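Local coordinates for protein polysaccharide deacetylase (Streptococcus pyogenes, PDB 6DQ3) that removes N-acetyl groups from the linkage unit of streptococcal cell-wall rhamnopolysaccharides as a zinc-dependent carbohydrate esterase of family 4, at residues 56-61 with 205-210. Numbering follows the deposited sequence.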
ATOM      1  N   GLU A  56      -0.557  12.549   3.552  1.00 29.38           N
ATOM      2  CA  GLU A  56       0.055  12.874   4.834  1.00 30.94           C
ATOM      3  C   GLU A  56       1.480  12.342   4.913  1.00 29.98           C
ATOM      4  O   GLU A  56       2.363  13.001   5.476  1.00 34.16           O
ATOM      5  CB  GLU A  56      -0.807  12.318   5.964  1.00 28.36           C
ATOM      6  CG  GLU A  56      -2.120  13.072   6.141  1.00 31.28           C
ATOM      7  CD  GLU A  56      -3.043  12.420   7.158  1.00 33.13           C
ATOM      8  OE1 GLU A  56      -3.128  11.174   7.176  1.00 33.55           O
ATOM      9  OE2 GLU A  56      -3.684  13.156   7.934  1.00 34.68           O
ATOM     10  N   VAL A  57       1.726  11.162   4.347  1.00 31.63           N
ATOM     11  CA  VAL A  57       3.089  10.637   4.300  1.00 26.73           C
ATOM     12  C   VAL A  57       3.996  11.597   3.539  1.00 29.40           C
ATOM     13  O   VAL A  57       5.108  11.915   3.983  1.00 29.51           O
ATOM     14  CB  VAL A  57       3.101   9.233   3.670  1.00 29.17           C
ATOM     15  CG1 VAL A  57       4.526   8.775   3.437  1.00 27.37           C
ATOM     16  CG2 VAL A  57       2.341   8.250   4.554  1.00 25.98           C
ATOM     17  N   TYR A  58       3.537  12.065   2.378  1.00 28.48           N
ATOM     18  CA  TYR A  58       4.343  12.987   1.581  1.00 31.42           C
ATOM     19  C   TYR A  58       4.623  14.272   2.347  1.00 29.49           C
ATOM     20  O   TYR A  58       5.765  14.745   2.394  1.00 26.63           O
ATOM     21  CB  TYR A  58       3.639  13.304   0.264  1.00 30.89           C
ATOM     22  CG  TYR A  58       4.413  14.261  -0.619  1.00 33.65           C
ATOM     23  CD1 TYR A  58       5.627  13.887  -1.180  1.00 35.00           C
ATOM     24  CD2 TYR A  58       3.927  15.534  -0.894  1.00 38.71           C
ATOM     25  CE1 TYR A  58       6.345  14.758  -1.988  1.00 39.20           C
ATOM     26  CE2 TYR A  58       4.641  16.413  -1.708  1.00 41.37           C
ATOM     27  CZ  TYR A  58       5.847  16.015  -2.250  1.00 42.38           C
ATOM     28  OH  TYR A  58       6.560  16.876  -3.057  1.00 42.37           O
ATOM     29  N   ARG A  59       3.583  14.867   2.935  1.00 30.75           N
ATOM     30  CA  ARG A  59       3.783  16.079   3.720  1.00 36.33           C
ATOM     31  C   ARG A  59       4.779  15.834   4.845  1.00 37.85           C
ATOM     32  O   ARG A  59       5.690  16.638   5.073  1.00 34.89           O
ATOM     33  CB  ARG A  59       2.450  16.573   4.284  1.00 39.34           C
ATOM     34  CG  ARG A  59       1.708  17.527   3.367  1.00 43.07           C
ATOM     35  CD  ARG A  59       0.663  18.331   4.124  1.00 47.73           C
ATOM     36  NE  ARG A  59      -0.447  17.508   4.597  1.00 51.36           N
ATOM     37  CZ  ARG A  59      -1.515  17.199   3.868  1.00 52.76           C
ATOM     38  NH1 ARG A  59      -1.620  17.635   2.620  1.00 53.98           N
ATOM     39  NH2 ARG A  59      -2.476  16.447   4.388  1.00 52.19           N
ATOM     40  N   ALA A  60       4.626  14.714   5.556  1.00 32.26           N
ATOM     41  CA  ALA A  60       5.481  14.447   6.706  1.00 33.55           C
ATOM     42  C   ALA A  60       6.938  14.311   6.284  1.00 30.62           C
ATOM     43  O   ALA A  60       7.835  14.885   6.914  1.00 34.23           O
ATOM     44  CB  ALA A  60       5.016  13.184   7.428  1.00 31.69           C
ATOM     45  N   LEU A  61       7.198  13.535   5.230  1.00 28.74           N
ATOM     46  CA  LEU A  61       8.572  13.326   4.790  1.00 34.81           C
ATOM     47  C   LEU A  61       9.154  14.578   4.149  1.00 33.68           C
ATOM     48  O   LEU A  61      10.357  14.833   4.282  1.00 33.17           O
ATOM     49  CB  LEU A  61       8.627  12.143   3.823  1.00 29.50           C
ATOM     50  CG  LEU A  61       8.328  10.782   4.457  1.00 30.65           C
ATOM     51  CD1 LEU A  61       8.189   9.695   3.404  1.00 32.02           C
ATOM     52  CD2 LEU A  61       9.414  10.409   5.465  1.00 34.69           C
ATOM     53  N   ASN A 205      15.553   7.023   2.095  1.00 26.98           N
ATOM     54  CA  ASN A 205      15.349   5.909   1.178  1.00 31.26           C
ATOM     55  C   ASN A 205      15.213   6.387  -0.266  1.00 27.50           C
ATOM     56  O   ASN A 205      15.420   5.603  -1.203  1.00 29.74           O
ATOM     57  CB  ASN A 205      14.067   5.113   1.471  1.00 24.49           C
ATOM     58  CG  ASN A 205      13.971   4.588   2.877  1.00 28.94           C
ATOM     59  OD1 ASN A 205      12.882   4.203   3.312  1.00 27.30           O
ATOM     60  ND2 ASN A 205      15.078   4.544   3.587  1.00 26.04           N
ATOM     61  N   GLY A 206      14.814   7.644  -0.454  1.00 27.89           N
ATOM     62  CA  GLY A 206      14.296   8.121  -1.719  1.00 29.65           C
ATOM     63  C   GLY A 206      12.781   8.129  -1.677  1.00 29.47           C
ATOM     64  O   GLY A 206      12.160   7.085  -1.448  1.00 29.37           O
ATOM     65  N   LEU A 207      12.164   9.297  -1.872  1.00 31.17           N
ATOM     66  CA  LEU A 207      10.713   9.376  -1.761  1.00 29.68           C
ATOM     67  C   LEU A 207      10.022   8.439  -2.744  1.00 31.15           C
ATOM     68  O   LEU A 207       8.918   7.958  -2.465  1.00 29.05           O
ATOM     69  CB  LEU A 207      10.242  10.807  -1.982  1.00 27.93           C
ATOM     70  CG  LEU A 207      10.661  11.818  -0.914  1.00 31.47           C
ATOM     71  CD1 LEU A 207      10.088  13.194  -1.239  1.00 35.98           C
ATOM     72  CD2 LEU A 207      10.234  11.369   0.473  1.00 33.67           C
ATOM     73  N   LEU A 208      10.637   8.182  -3.899  1.00 26.68           N
ATOM     74  CA  LEU A 208      10.065   7.266  -4.877  1.00 27.72           C
ATOM     75  C   LEU A 208      10.574   5.838  -4.716  1.00 25.10           C
ATOM     76  O   LEU A 208      10.328   5.000  -5.595  1.00 31.63           O
ATOM     77  CB  LEU A 208      10.351   7.752  -6.296  1.00 30.19           C
ATOM     78  CG  LEU A 208       9.651   9.058  -6.667  1.00 30.80           C
ATOM     79  CD1 LEU A 208      10.104   9.532  -8.049  1.00 37.69           C
ATOM     80  CD2 LEU A 208       8.136   8.933  -6.619  1.00 33.87           C
ATOM     81  N   SER A 209      11.254   5.541  -3.614  1.00 28.38           N
ATOM     82  CA  SER A 209      11.788   4.209  -3.363  1.00 27.65           C
ATOM     83  C   SER A 209      11.826   3.930  -1.859  1.00 25.60           C
ATOM     84  O   SER A 209      12.850   3.567  -1.282  1.00 26.88           O
ATOM     85  CB  SER A 209      13.171   4.075  -3.996  1.00 31.35           C
ATOM     86  OG  SER A 209      14.026   5.127  -3.576  1.00 29.13           O
ATOM     87  N   LEU A 210      10.670   4.059  -1.209  1.00 25.98           N
ATOM     88  CA  LEU A 210      10.590   3.941   0.240  1.00 30.21           C
ATOM     89  C   LEU A 210      10.548   2.489   0.701  1.00 26.42           C
ATOM     90  O   LEU A 210       9.932   1.632   0.058  1.00 26.35           O
ATOM     91  CB  LEU A 210       9.343   4.661   0.750  1.00 29.18           C
ATOM     92  CG  LEU A 210       9.284   6.169   0.516  1.00 30.23           C
ATOM     93  CD1 LEU A 210       7.871   6.701   0.707  1.00 29.64           C
ATOM     94  CD2 LEU A 210      10.256   6.866   1.453  1.00 31.26           C
TER
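Leu61 and Leu207 have the nearest CA atoms of the two segments, 7.9 Å apart, where helix 54-63 faces the type I beta turn from Gly206 to Ser209. The turn is closed by Ser209 N bonding to Gly206 O and braced by Ser209 OG, which donates to Asn205 O (2.8 Å) from 31° out of that carbonyl's plane. It presents Leu207 to the helix. The Leu207 and Leu61 side chains pass in opposite directions, bringing Leu207 CD2 to 3.8 Å from Leu61 CB; Leu207 and Tyr58 cross at about a right angle, Leu207 CD1 lying 4.1 Å from Tyr58 CE1, oblique to the ring. A chi1 of 180° swings the Tyr58 ring away from its own backbone N, and its end comes nearer the turn than CB does. At the start of strand 210-214, Leu210 meets Leu61 tip to tip, Leu61 CD1 being 4.0 Å from Leu210 CD2. Ile9 on strand 8-14 touches Leu61, and Leu192 touches both Tyr58 and Leu210, continuing the apolar packing into the central sheet. The example illustrates a purely apolar junction: polar bonds shape each segment from within or reach other parts of the fold, and only carbon atoms meet between them.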